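Local coordinates for protein alpha-acetolactate decarboxylase (Bacillus subtilis subsp. subtilis str. 168, PDB 5XNE) that catalyses the decarboxylation of (2S)-2-acetolactate to (R)-acetoin and carbon dioxide, a step of butanediol biosynthesis, and carries a bound zinc ion, at residues Val1-Gln6 and Asn204-Leu209; Val7-Ser12 and Ala218-Pro223; Met90-Phe95 and Val187-Leu192; Thr123-Leu128 and Thr142-Asn147. All blocks are in the same frame, centred on the assembly; numbering follows the deposited sequence.

Contact 1: residues Val1-Gln6 and Asn204-Leu209; sequences VSQIYQ and NMNLRL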
loop_
_atom_site.group_PDB
_atom_site.type_symbol
_atom_site.label_atom_id
_atom_site.label_comp_id
_atom_site.label_asym_id
_atom_site.label_seq_id
_atom_site.Cartn_x
_atom_site.Cartn_y
_atom_site.Cartn_z
ATOM N N VAL B 1 13.573 -7.543 7.362
ATOM C CA VAL B 1 14.076 -6.781 8.504
ATOM C C VAL B 1 13.733 -5.293 8.387
ATOM O O VAL B 1 13.625 -4.597 9.400
ATOM C CB VAL B 1 15.599 -6.940 8.653
ATOM C CG1 VAL B 1 15.942 -8.289 9.296
ATOM C CG2 VAL B 1 16.290 -6.776 7.297
ATOM N N SER B 2 13.563 -4.807 7.159
ATOM C CA SER B 2 13.253 -3.396 6.936
ATOM C C SER B 2 11.858 -3.238 6.352
ATOM O O SER B 2 11.593 -2.316 5.571
ATOM C CB SER B 2 14.284 -2.738 6.007
ATOM O OG SER B 2 14.207 -1.314 6.083
ATOM N N GLN B 3 10.954 -4.136 6.723
ATOM C CA GLN B 3 9.600 -4.036 6.207
ATOM C C GLN B 3 8.547 -4.235 7.277
ATOM O O GLN B 3 8.772 -4.920 8.283
ATOM C CB GLN B 3 9.368 -5.057 5.091
ATOM C CG GLN B 3 9.341 -6.502 5.573
ATOM C CD GLN B 3 8.974 -7.495 4.484
ATOM O OE1 GLN B 3 9.028 -7.185 3.292
ATOM N NE2 GLN B 3 8.603 -8.703 4.892
ATOM N N ILE B 4 7.393 -3.631 7.033
ATOM C CA ILE B 4 6.148 -4.046 7.671
ATOM C C ILE B 4 5.553 -5.141 6.790
ATOM O O ILE B 4 5.409 -4.952 5.576
ATOM C CB ILE B 4 5.142 -2.893 7.799
ATOM C CG1 ILE B 4 5.779 -1.669 8.472
ATOM C CG2 ILE B 4 3.887 -3.367 8.531
ATOM C CD1 ILE B 4 6.204 -1.908 9.915
ATOM N N TYR B 5 5.233 -6.287 7.379
ATOM C CA TYR B 5 4.538 -7.348 6.659
ATOM C C TYR B 5 3.057 -7.207 6.966
ATOM O O TYR B 5 2.623 -7.405 8.107
ATOM C CB TYR B 5 5.037 -8.742 7.059
ATOM C CG TYR B 5 4.495 -9.843 6.179
ATOM C CD1 TYR B 5 5.036 -10.061 4.922
ATOM C CD2 TYR B 5 3.452 -10.660 6.604
ATOM C CE1 TYR B 5 4.562 -11.059 4.092
ATOM C CE2 TYR B 5 2.966 -11.677 5.775
ATOM C CZ TYR B 5 3.528 -11.861 4.523
ATOM O OH TYR B 5 3.075 -12.850 3.672
ATOM N N GLN B 6 2.293 -6.830 5.948
ATOM C CA GLN B 6 0.883 -6.478 6.100
ATOM C C GLN B 6 -0.015 -7.567 5.522
ATOM O O GLN B 6 0.023 -7.838 4.316
ATOM C CB GLN B 6 0.609 -5.135 5.422
ATOM C CG GLN B 6 -0.827 -4.681 5.468
ATOM C CD GLN B 6 -1.348 -4.577 6.873
ATOM O OE1 GLN B 6 -0.735 -3.931 7.721
ATOM N NE2 GLN B 6 -2.489 -5.211 7.138
ATOM N N ASN B 204 9.965 -0.253 3.988
ATOM C CA ASN B 204 9.175 -1.083 3.088
ATOM C C ASN B 204 7.873 -1.487 3.743
ATOM O O ASN B 204 7.828 -1.707 4.954
ATOM C CB ASN B 204 9.902 -2.377 2.685
ATOM C CG ASN B 204 11.119 -2.144 1.814
ATOM O OD1 ASN B 204 11.060 -2.266 0.578
ATOM N ND2 ASN B 204 12.242 -1.845 2.455
ATOM N N MET B 205 6.823 -1.598 2.942
ATOM C CA MET B 205 5.616 -2.276 3.386
ATOM C C MET B 205 5.298 -3.353 2.371
ATOM O O MET B 205 5.117 -3.040 1.188
ATOM C CB MET B 205 4.429 -1.330 3.515
ATOM C CG MET B 205 3.166 -2.103 3.889
ATOM S SD MET B 205 1.647 -1.306 3.415
ATOM C CE MET B 205 1.851 -1.162 1.647
ATOM N N ASN B 206 5.227 -4.604 2.819
ATOM C CA ASN B 206 4.825 -5.676 1.914
ATOM C C ASN B 206 3.425 -6.136 2.236
ATOM O O ASN B 206 3.193 -6.734 3.289
ATOM C CB ASN B 206 5.744 -6.888 1.962
ATOM C CG ASN B 206 5.275 -7.983 0.980
ATOM O OD1 ASN B 206 5.662 -7.984 -0.175
ATOM N ND2 ASN B 206 4.369 -8.857 1.431
ATOM N N LEU B 207 2.516 -5.856 1.312
ATOM C CA LEU B 207 1.119 -6.252 1.441
ATOM C C LEU B 207 0.893 -7.631 0.842
ATOM O O LEU B 207 1.173 -7.850 -0.338
ATOM C CB LEU B 207 0.228 -5.227 0.747
ATOM C CG LEU B 207 -1.246 -5.591 0.618
ATOM C CD1 LEU B 207 -1.907 -5.780 1.984
ATOM C CD2 LEU B 207 -1.969 -4.521 -0.184
ATOM N N ARG B 208 0.395 -8.552 1.664
ATOM C CA ARG B 208 0.052 -9.905 1.215
ATOM C C ARG B 208 -1.462 -10.067 1.168
ATOM O O ARG B 208 -2.141 -9.902 2.177
ATOM C CB ARG B 208 0.672 -10.937 2.150
ATOM C CG ARG B 208 0.172 -12.360 1.954
ATOM C CD ARG B 208 0.504 -12.899 0.569
ATOM N NE ARG B 208 0.581 -14.359 0.599
ATOM C CZ ARG B 208 -0.472 -15.168 0.650
ATOM N NH1 ARG B 208 -1.694 -14.671 0.678
ATOM N NH2 ARG B 208 -0.301 -16.485 0.681
ATOM N N LEU B 209 -1.993 -10.367 -0.011
ATOM C CA LEU B 209 -3.437 -10.564 -0.161
ATOM C C LEU B 209 -3.805 -12.031 0.037
ATOM O O LEU B 209 -3.090 -12.916 -0.417
ATOM C CB LEU B 209 -3.893 -10.091 -1.544
ATOM C CG LEU B 209 -3.413 -8.669 -1.877
ATOM C CD1 LEU B 209 -3.750 -8.307 -3.328
ATOM C CD2 LEU B 209 -4.039 -7.711 -0.876
#
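The carbonyl oxygen of S2 is gripped twice by N204: ND2 donates to S2 O over 3.2 Å from above the carbonyl plane, and the backbone N adds a weak, bent bond to the same oxygen. This double grip starts a parallel pairing of strand 3-6 with strand 204-208, whose directions differ by 17°. Four bonds then alternate across it: I4 N to N204 O, N206 N to I4 O (2.8 Å), Q6 N to N206 O, and R208 N to Q6 O (2.8 Å). One face of the pair carries Q3, Y5, N204 and N206. There Y5, its CG anti to the backbone N (chi1 -171°), lays its ring alongside the N206 amide, the two planes only 9° apart, with CE1 3.5 Å from ND2. The hydroxyl end of the ring lies by the aliphatic start of R208, OH being 3.4 Å from R208 CG. Y30 stacks on the same ring. An alanine in place of Y5 would probably leave the N206 amide and the R208 methylenes without their flat neighbour and deprive Y30 of its stacking partner. N204-R208 also pair antiparallel with a strand of the second subunit, and N206 ND2 donates to N204 OD1 of that subunit. On the face of I4 and M205, Q6 CG packs against L207 CD1 at 3.8 Å.

Contact 2: residues Val7-Ser12 and Ala218-Pro223; sequences VSTMTS and ANLDNP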
loop_
_atom_site.group_PDB
_atom_site.type_symbol
_atom_site.label_atom_id
_atom_site.label_comp_id
_atom_site.label_asym_id
_atom_site.label_seq_id
_atom_site.Cartn_x
_atom_site.Cartn_y
_atom_site.Cartn_z
ATOM N N VAL B 7 -0.811 -8.195 6.387
ATOM C CA VAL B 7 -1.728 -9.253 5.967
ATOM C C VAL B 7 -3.099 -8.637 5.668
ATOM O O VAL B 7 -3.802 -8.174 6.572
ATOM C CB VAL B 7 -1.839 -10.348 7.051
ATOM C CG1 VAL B 7 -2.956 -11.336 6.718
ATOM C CG2 VAL B 7 -0.510 -11.084 7.193
ATOM N N SER B 8 -3.431 -8.596 4.371
ATOM C CA SER B 8 -4.701 -8.078 3.838
ATOM C C SER B 8 -4.956 -6.601 4.170
ATOM O O SER B 8 -4.027 -5.873 4.558
ATOM C CB SER B 8 -5.879 -8.934 4.333
ATOM O OG SER B 8 -7.036 -8.719 3.527
ATOM N N THR B 9 -6.197 -6.151 3.985
ATOM C CA THR B 9 -6.504 -4.726 4.098
ATOM C C THR B 9 -7.589 -4.421 5.112
ATOM O O THR B 9 -8.492 -5.233 5.365
ATOM C CB THR B 9 -6.960 -4.110 2.745
ATOM O OG1 THR B 9 -8.314 -4.509 2.460
ATOM C CG2 THR B 9 -6.031 -4.538 1.618
ATOM N N MET B 10 -7.523 -3.218 5.669
ATOM C CA MET B 10 -8.535 -2.780 6.609
ATOM C C MET B 10 -9.887 -2.658 5.916
ATOM O O MET B 10 -10.920 -2.957 6.512
ATOM C CB MET B 10 -8.144 -1.439 7.251
ATOM C CG MET B 10 -9.115 -0.962 8.300
ATOM S SD MET B 10 -9.132 -2.073 9.723
ATOM C CE MET B 10 -10.471 -1.374 10.681
ATOM N N THR B 11 -9.883 -2.254 4.654
ATOM C CA THR B 11 -11.167 -2.123 3.971
ATOM C C THR B 11 -11.847 -3.478 3.740
ATOM O O THR B 11 -13.082 -3.536 3.676
ATOM C CB THR B 11 -11.029 -1.394 2.651
ATOM O OG1 THR B 11 -10.087 -2.077 1.820
ATOM C CG2 THR B 11 -10.582 0.064 2.896
ATOM N N SER B 12 -11.078 -4.564 3.637
ATOM C CA SER B 12 -11.702 -5.892 3.558
ATOM C C SER B 12 -12.353 -6.254 4.886
ATOM O O SER B 12 -13.463 -6.825 4.920
ATOM C CB SER B 12 -10.678 -6.960 3.129
ATOM O OG SER B 12 -11.290 -8.248 2.969
ATOM N N ALA B 218 -14.983 -9.730 -2.314
ATOM C CA ALA B 218 -15.340 -8.608 -1.446
ATOM C C ALA B 218 -15.556 -7.309 -2.216
ATOM O O ALA B 218 -14.952 -7.079 -3.268
ATOM C CB ALA B 218 -14.270 -8.395 -0.381
ATOM N N ASN B 219 -16.404 -6.449 -1.655
ATOM C CA ASN B 219 -16.609 -5.108 -2.191
ATOM C C ASN B 219 -15.739 -4.118 -1.435
ATOM O O ASN B 219 -16.023 -3.762 -0.288
ATOM C CB ASN B 219 -18.085 -4.717 -2.108
ATOM C CG ASN B 219 -18.347 -3.323 -2.637
ATOM O OD1 ASN B 219 -17.639 -2.835 -3.520
ATOM N ND2 ASN B 219 -19.372 -2.671 -2.096
ATOM N N LEU B 220 -14.660 -3.682 -2.076
ATOM C CA LEU B 220 -13.687 -2.829 -1.416
ATOM C C LEU B 220 -13.728 -1.423 -1.985
ATOM O O LEU B 220 -12.749 -0.675 -1.904
ATOM C CB LEU B 220 -12.283 -3.415 -1.555
ATOM C CG LEU B 220 -12.125 -4.838 -1.023
ATOM C CD1 LEU B 220 -10.671 -5.273 -1.040
ATOM C CD2 LEU B 220 -12.690 -4.928 0.385
ATOM N N ASP B 221 -14.860 -1.064 -2.577
ATOM C CA ASP B 221 -14.982 0.261 -3.160
ATOM C C ASP B 221 -16.010 1.084 -2.396
ATOM O O ASP B 221 -17.037 1.502 -2.932
ATOM C CB ASP B 221 -15.320 0.160 -4.649
ATOM C CG ASP B 221 -14.167 -0.433 -5.463
ATOM O OD1 ASP B 221 -13.042 0.121 -5.399
ATOM O OD2 ASP B 221 -14.377 -1.451 -6.165
ATOM N N ASN B 222 -15.703 1.294 -1.120
ATOM C CA ASN B 222 -16.457 2.175 -0.237
ATOM C C ASN B 222 -15.811 3.559 -0.193
ATOM O O ASN B 222 -14.787 3.745 0.460
ATOM C CB ASN B 222 -16.521 1.564 1.165
ATOM C CG ASN B 222 -17.169 2.479 2.207
ATOM O OD1 ASN B 222 -17.698 3.552 1.904
ATOM N ND2 ASN B 222 -17.114 2.043 3.461
ATOM N N PRO B 223 -16.426 4.539 -0.869
ATOM C CA PRO B 223 -15.906 5.907 -0.896
ATOM C C PRO B 223 -15.778 6.507 0.505
ATOM O O PRO B 223 -15.072 7.495 0.684
ATOM C CB PRO B 223 -16.958 6.664 -1.719
ATOM C CG PRO B 223 -18.198 5.897 -1.485
ATOM C CD PRO B 223 -17.771 4.461 -1.461
HETATM O O HOH W 1 -10.852 -0.428 -0.309
#
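The backbones come closest where T11, in the first turn of helix 10-14, faces L220 in the loop between helices 213-217 and 225-232, their CA atoms 6.0 Å apart. The direct contact is van der Waals and rests mainly on one methyl group: L220 CD2 sits 3.5 Å from S12 CA and 3.6 Å from T11 O, against the main chain of the turn. With chi1 at -57°, CG of L220 is anti to its carbonyl carbon and directed at the helix turn. The CD1 methyl is 4.3 Å from T9 OG1. F215 touches both L220 and S12, which places this leucine between two helices. A water adds a polar link, donating to L220 O at a short 2.5 Å and lying 2.8 Å from T11 OG1. T9 shapes the turn from within, its OG1 accepting from S12 N at 3.0 Å (148° at the hydrogen). The second subunit borders the site: its Y163 packs on T9 and T11, and its N107 donates to A218 O. With T9 just before the helix and its side chain bonded to the third residue onward, the arrangement is a threonine N-cap, with a distant loop's leucine packed on the first helical turn.

Contact 3: residues Met90-Phe95 and Val187-Leu192; sequences MTREDF and VFDYVL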
loop_
_atom_site.group_PDB
_atom_site.type_symbol
_atom_site.label_atom_id
_atom_site.label_comp_id
_atom_site.label_asym_id
_atom_site.label_seq_id
_atom_site.Cartn_x
_atom_site.Cartn_y
_atom_site.Cartn_z
ATOM N N MET B 90 1.289 11.937 31.249
ATOM C CA MET B 90 1.162 12.453 29.893
ATOM C C MET B 90 -0.035 11.825 29.185
ATOM O O MET B 90 -0.187 10.602 29.184
ATOM C CB MET B 90 2.442 12.188 29.108
ATOM C CG MET B 90 2.578 13.076 27.920
ATOM S SD MET B 90 3.956 12.718 26.832
ATOM C CE MET B 90 5.334 13.140 27.895
ATOM N N THR B 91 -0.887 12.662 28.599
ATOM C CA THR B 91 -2.094 12.187 27.936
ATOM C C THR B 91 -1.751 11.599 26.567
ATOM O O THR B 91 -0.657 11.811 26.058
ATOM C CB THR B 91 -3.128 13.304 27.752
ATOM O OG1 THR B 91 -2.618 14.288 26.846
ATOM C CG2 THR B 91 -3.449 13.963 29.089
ATOM N N ARG B 92 -2.691 10.855 25.989
ATOM C CA ARG B 92 -2.515 10.318 24.645
ATOM C C ARG B 92 -2.212 11.444 23.666
ATOM O O ARG B 92 -1.263 11.355 22.883
ATOM C CB ARG B 92 -3.754 9.549 24.194
ATOM C CG ARG B 92 -3.722 9.168 22.711
ATOM C CD ARG B 92 -4.991 8.463 22.275
ATOM N NE ARG B 92 -6.155 9.344 22.297
ATOM C CZ ARG B 92 -6.450 10.214 21.337
ATOM N NH1 ARG B 92 -5.666 10.324 20.271
ATOM N NH2 ARG B 92 -7.528 10.975 21.442
ATOM N N GLU B 93 -3.012 12.507 23.733
ATOM C CA GLU B 93 -2.854 13.654 22.844
ATOM C C GLU B 93 -1.478 14.275 23.009
ATOM O O GLU B 93 -0.814 14.558 22.014
ATOM C CB GLU B 93 -3.940 14.703 23.103
ATOM C CG GLU B 93 -5.349 14.240 22.775
ATOM C CD GLU B 93 -5.971 13.397 23.885
ATOM O OE1 GLU B 93 -5.278 13.100 24.887
ATOM O OE2 GLU B 93 -7.158 13.029 23.751
ATOM N N ASP B 94 -1.059 14.479 24.259
ATOM C CA ASP B 94 0.297 14.944 24.557
ATOM C C ASP B 94 1.303 14.062 23.846
ATOM O O ASP B 94 2.119 14.519 23.050
ATOM C CB ASP B 94 0.647 14.884 26.054
ATOM C CG ASP B 94 -0.189 15.793 26.934
ATOM O OD1 ASP B 94 -1.053 16.526 26.414
ATOM O OD2 ASP B 94 0.049 15.783 28.176
ATOM N N PHE B 95 1.248 12.781 24.188
ATOM C CA PHE B 95 2.225 11.808 23.735
ATOM C C PHE B 95 2.271 11.698 22.217
ATOM O O PHE B 95 3.347 11.710 21.628
ATOM C CB PHE B 95 1.921 10.435 24.345
ATOM C CG PHE B 95 2.867 9.351 23.905
ATOM C CD1 PHE B 95 4.150 9.278 24.419
ATOM C CD2 PHE B 95 2.468 8.401 22.972
ATOM C CE1 PHE B 95 5.024 8.278 24.011
ATOM C CE2 PHE B 95 3.332 7.402 22.559
ATOM C CZ PHE B 95 4.608 7.336 23.076
ATOM N N VAL B 187 -6.413 -0.322 21.708
ATOM C CA VAL B 187 -6.397 0.894 22.520
ATOM C C VAL B 187 -7.214 2.039 21.917
ATOM O O VAL B 187 -7.001 2.410 20.762
ATOM C CB VAL B 187 -4.943 1.362 22.732
ATOM C CG1 VAL B 187 -4.900 2.720 23.448
ATOM C CG2 VAL B 187 -4.183 0.315 23.523
ATOM N N PHE B 188 -8.132 2.597 22.714
ATOM C CA PHE B 188 -8.881 3.809 22.361
ATOM C C PHE B 188 -8.225 5.072 22.936
ATOM O O PHE B 188 -8.241 6.136 22.314
ATOM C CB PHE B 188 -10.321 3.754 22.888
ATOM C CG PHE B 188 -11.243 2.870 22.105
ATOM C CD1 PHE B 188 -11.096 2.710 20.735
ATOM C CD2 PHE B 188 -12.277 2.202 22.748
ATOM C CE1 PHE B 188 -11.966 1.896 20.017
ATOM C CE2 PHE B 188 -13.146 1.380 22.039
ATOM C CZ PHE B 188 -12.989 1.229 20.671
ATOM N N ASP B 189 -7.690 4.952 24.148
ATOM C CA ASP B 189 -7.171 6.108 24.870
ATOM C C ASP B 189 -6.239 5.628 25.971
ATOM O O ASP B 189 -6.295 4.467 26.377
ATOM C CB ASP B 189 -8.322 6.943 25.449
ATOM C CG ASP B 189 -7.869 8.308 25.950
ATOM O OD1 ASP B 189 -6.850 8.832 25.450
ATOM O OD2 ASP B 189 -8.540 8.858 26.848
ATOM N N TYR B 190 -5.365 6.513 26.435
ATOM C CA TYR B 190 -4.456 6.156 27.511
ATOM C C TYR B 190 -3.801 7.385 28.127
ATOM O O TYR B 190 -3.697 8.427 27.493
ATOM C CB TYR B 190 -3.379 5.196 27.008
ATOM C CG TYR B 190 -2.612 5.695 25.809
ATOM C CD1 TYR B 190 -3.108 5.519 24.522
ATOM C CD2 TYR B 190 -1.389 6.328 25.957
ATOM C CE1 TYR B 190 -2.408 5.965 23.427
ATOM C CE2 TYR B 190 -0.675 6.778 24.863
ATOM C CZ TYR B 190 -1.192 6.587 23.594
ATOM O OH TYR B 190 -0.497 7.035 22.500
ATOM N N VAL B 191 -3.379 7.242 29.380
ATOM C CA VAL B 191 -2.572 8.248 30.050
ATOM C C VAL B 191 -1.368 7.548 30.647
ATOM O O VAL B 191 -1.518 6.586 31.400
ATOM C CB VAL B 191 -3.347 8.990 31.154
ATOM C CG1 VAL B 191 -2.426 9.979 31.866
ATOM C CG2 VAL B 191 -4.552 9.696 30.568
ATOM N N LEU B 192 -0.177 8.010 30.282
ATOM C CA LEU B 192 1.059 7.422 30.769
ATOM C C LEU B 192 1.369 7.994 32.139
ATOM O O LEU B 192 1.235 9.194 32.355
ATOM C CB LEU B 192 2.226 7.696 29.811
ATOM C CG LEU B 192 1.910 7.622 28.311
ATOM C CD1 LEU B 192 3.140 7.866 27.465
ATOM C CD2 LEU B 192 1.320 6.298 27.971
HETATM O O HOH W 2 -5.796 11.005 26.913
#
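R92 lies across the Y190 ring, its CB almost over the ring centre, 3.9 Å from the centroid and 11° off the normal, which makes a CH-pi contact. CG lies past the rim on the CE1 side, 3.5 Å from Y190 CE1. Beyond the ring the arginine chain bends at chi3 (68°), and NE forms a salt bridge with D189 OD1 at 3.3 Å, the oxygen lying near the guanidinium plane while NE stands above the carboxylate plane. At the edge of the Y190 ring, near its plane, stands F95 CD2, 3.3 Å from Y190 OH; the two side chains cross at about a right angle. F95 CD1 meets L192 CD1 at 3.5 Å. The frame is a short antiparallel pairing that runs directly into a helix: M90 and L192 form a hydrogen-bonded pair, L192 N donating to M90 O at 2.8 Å, and T91 and V191 the non-hydrogen-bonded pair next to it. T91 is then the N-cap of helix 92-100, fitting a capping box with D94, though T91 OG1 is less surely placed and the return bond from T91 N is weak. Farther out, E93 OE2 reaches R92 NH2 from well out of the guanidinium plane, a link of charge alone. E96 holds both R92 and Y190, with a salt bridge to R92 NH1 and a hydrogen bond to Y190 OH. F188 and D189 both face Q122 in a classic beta bulge.

Contact 4: residues Thr123-Leu128 and Thr142-Asn147; sequences TRTVEL and TQPIFN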
loop_
_atom_site.group_PDB
_atom_site.type_symbol
_atom_site.label_atom_id
_atom_site.label_comp_id
_atom_site.label_asym_id
_atom_site.label_seq_id
_atom_site.Cartn_x
_atom_site.Cartn_y
_atom_site.Cartn_z
ATOM N N THR B 123 -9.517 0.106 26.417
ATOM C CA THR B 123 -9.447 -0.803 25.284
ATOM C C THR B 123 -10.796 -1.360 24.899
ATOM O O THR B 123 -11.770 -1.265 25.648
ATOM C CB THR B 123 -8.539 -2.007 25.571
ATOM O OG1 THR B 123 -9.165 -2.852 26.550
ATOM C CG2 THR B 123 -7.158 -1.559 26.064
ATOM N N ARG B 124 -10.822 -1.956 23.712
ATOM C CA ARG B 124 -11.883 -2.859 23.287
ATOM C C ARG B 124 -11.297 -4.213 22.910
ATOM O O ARG B 124 -10.109 -4.321 22.597
ATOM C CB ARG B 124 -12.644 -2.315 22.084
ATOM C CG ARG B 124 -11.773 -2.195 20.829
ATOM C CD ARG B 124 -12.203 -3.188 19.740
ATOM N NE ARG B 124 -11.220 -3.266 18.664
ATOM C CZ ARG B 124 -11.342 -2.551 17.554
ATOM N NH1 ARG B 124 -12.421 -1.766 17.428
ATOM N NH2 ARG B 124 -10.431 -2.627 16.579
ATOM N N THR B 125 -12.130 -5.246 22.911
ATOM C CA THR B 125 -11.747 -6.512 22.297
ATOM C C THR B 125 -12.869 -6.944 21.374
ATOM O O THR B 125 -13.978 -7.213 21.831
ATOM C CB THR B 125 -11.476 -7.626 23.321
ATOM O OG1 THR B 125 -12.649 -7.831 24.125
ATOM C CG2 THR B 125 -10.294 -7.280 24.219
ATOM N N VAL B 126 -12.601 -6.992 20.076
ATOM C CA VAL B 126 -13.602 -7.545 19.160
ATOM C C VAL B 126 -13.879 -8.993 19.559
ATOM O O VAL B 126 -12.992 -9.702 20.053
ATOM C CB VAL B 126 -13.166 -7.490 17.674
ATOM C CG1 VAL B 126 -13.142 -6.042 17.166
ATOM C CG2 VAL B 126 -11.825 -8.187 17.473
ATOM N N GLU B 127 -15.123 -9.418 19.360
ATOM C CA GLU B 127 -15.568 -10.748 19.767
ATOM C C GLU B 127 -15.991 -11.594 18.583
ATOM O O GLU B 127 -16.419 -11.063 17.553
ATOM C CB GLU B 127 -16.756 -10.665 20.726
ATOM C CG GLU B 127 -16.485 -10.012 22.045
ATOM C CD GLU B 127 -17.713 -10.064 22.949
ATOM O OE1 GLU B 127 -18.759 -9.497 22.564
ATOM O OE2 GLU B 127 -17.638 -10.695 24.023
ATOM N N LEU B 128 -15.911 -12.904 18.771
ATOM C CA LEU B 128 -16.245 -13.868 17.723
ATOM C C LEU B 128 -17.613 -13.577 17.108
ATOM O O LEU B 128 -18.610 -13.391 17.810
ATOM C CB LEU B 128 -16.182 -15.303 18.283
ATOM C CG LEU B 128 -16.339 -16.556 17.392
ATOM C CD1 LEU B 128 -16.007 -17.823 18.164
ATOM C CD2 LEU B 128 -17.736 -16.723 16.821
ATOM N N THR B 142 -21.347 -3.538 19.703
ATOM C CA THR B 142 -21.510 -4.229 20.980
ATOM C C THR B 142 -20.205 -4.812 21.521
ATOM O O THR B 142 -20.221 -5.794 22.264
ATOM C CB THR B 142 -22.531 -5.374 20.875
ATOM O OG1 THR B 142 -22.086 -6.318 19.891
ATOM C CG2 THR B 142 -23.904 -4.833 20.489
ATOM N N GLN B 143 -19.079 -4.214 21.146
ATOM C CA GLN B 143 -17.784 -4.675 21.633
ATOM C C GLN B 143 -17.629 -4.385 23.128
ATOM O O GLN B 143 -18.081 -3.350 23.624
ATOM C CB GLN B 143 -16.646 -4.016 20.842
ATOM C CG GLN B 143 -16.428 -2.544 21.179
ATOM C CD GLN B 143 -15.792 -1.752 20.050
ATOM O OE1 GLN B 143 -15.050 -2.297 19.229
ATOM N NE2 GLN B 143 -16.087 -0.456 20.000
ATOM N N PRO B 144 -17.011 -5.319 23.858
ATOM C CA PRO B 144 -16.628 -5.056 25.245
ATOM C C PRO B 144 -15.581 -3.960 25.294
ATOM O O PRO B 144 -14.639 -3.973 24.494
ATOM C CB PRO B 144 -16.052 -6.393 25.715
ATOM C CG PRO B 144 -16.651 -7.386 24.799
ATOM C CD PRO B 144 -16.746 -6.712 23.476
ATOM N N ILE B 145 -15.764 -3.012 26.201
ATOM C CA ILE B 145 -14.793 -1.952 26.418
ATOM C C ILE B 145 -14.262 -2.074 27.833
ATOM O O ILE B 145 -15.029 -2.249 28.781
ATOM C CB ILE B 145 -15.408 -0.560 26.188
ATOM C CG1 ILE B 145 -15.944 -0.454 24.758
ATOM C CG2 ILE B 145 -14.382 0.539 26.457
ATOM C CD1 ILE B 145 -16.518 0.915 24.413
ATOM N N PHE B 146 -12.946 -2.010 27.977
ATOM C CA PHE B 146 -12.329 -2.162 29.285
ATOM C C PHE B 146 -11.631 -0.877 29.696
ATOM O O PHE B 146 -11.053 -0.169 28.866
ATOM C CB PHE B 146 -11.334 -3.325 29.284
ATOM C CG PHE B 146 -11.939 -4.644 28.898
ATOM C CD1 PHE B 146 -12.007 -5.032 27.566
ATOM C CD2 PHE B 146 -12.433 -5.506 29.869
ATOM C CE1 PHE B 146 -12.564 -6.250 27.209
ATOM C CE2 PHE B 146 -12.989 -6.723 29.522
ATOM C CZ PHE B 146 -13.055 -7.099 28.193
ATOM N N ASN B 147 -11.697 -0.569 30.986
ATOM C CA ASN B 147 -10.935 0.548 31.531
ATOM C C ASN B 147 -9.973 0.052 32.602
ATOM O O ASN B 147 -10.377 -0.593 33.564
ATOM C CB ASN B 147 -11.867 1.618 32.098
ATOM C CG ASN B 147 -12.780 2.207 31.044
ATOM O OD1 ASN B 147 -12.357 3.026 30.228
ATOM N ND2 ASN B 147 -14.045 1.792 31.055
HETATM O O HOH W 3 -19.428 -7.770 20.543
HETATM O O HOH W 4 -20.972 -8.099 23.924
#
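T142 meets E127 through two waters: one donates to E127 OE1 and to T142 O, the other donates to E127 OE1 and lies 3.1 Å from T142 OG1. At Q143 the amide oxygen OE1 accepts from R124 NH1 at 3.2 Å, 156° at the hydrogen, with the amide and guanidinium planes 37° apart. R124 NE forms a salt bridge with E44, NH1 also bonds T232 O, and the nearest atom of the side chain lies about 4 Å from the zinc ion, which H173, H175 and H186 bind. An alanine at R124 would probably leave the E44 carboxylate and Q143 OE1 without their cationic partner beside the metal site. P144 follows, its CG 3.4 Å from E127 CD, while its carbonyl O accepts from T125 N. Here the loop joins an antiparallel pairing of strand 117-124 with strand 145-149: R124 and I145 are a non-hydrogen-bonded pair, T123 and F146 a hydrogen-bonded one. I145 puts CG2 3.3 Å from T123 O. F146 N donates to that oxygen at 2.7 Å, and its ring has T125 OG1 at the edge, in plane, 3.5 Å from CE1. T123 OG1, which bonds G184 O, sits 3.5 Å from F146 CB.

Contacts 1 and 2 follow one another along the chain, strand 3-7 leading to helix 10-14, and their segments alternate in sequence. Their centres are about 17 Å apart, they meet where R208 O lies 2.9 Å from S8 N, a probable hydrogen bond, and both border the second subunit. Contacts 3 and 4 lie across the chain's centre from contact 1, about 27 and 28 Å away between centres. Contact 4 falls between the segments of contact 3, about 18 Å from it between centres; they adjoin through neighbouring strands 184-192 and 117-124, F188 CZ reaching R124 CG at 3.6 Å. Thus contacts 1 and 2 join the N-terminal stretch to residues 204-223 beside the second subunit, while contact 4 borders the zinc site.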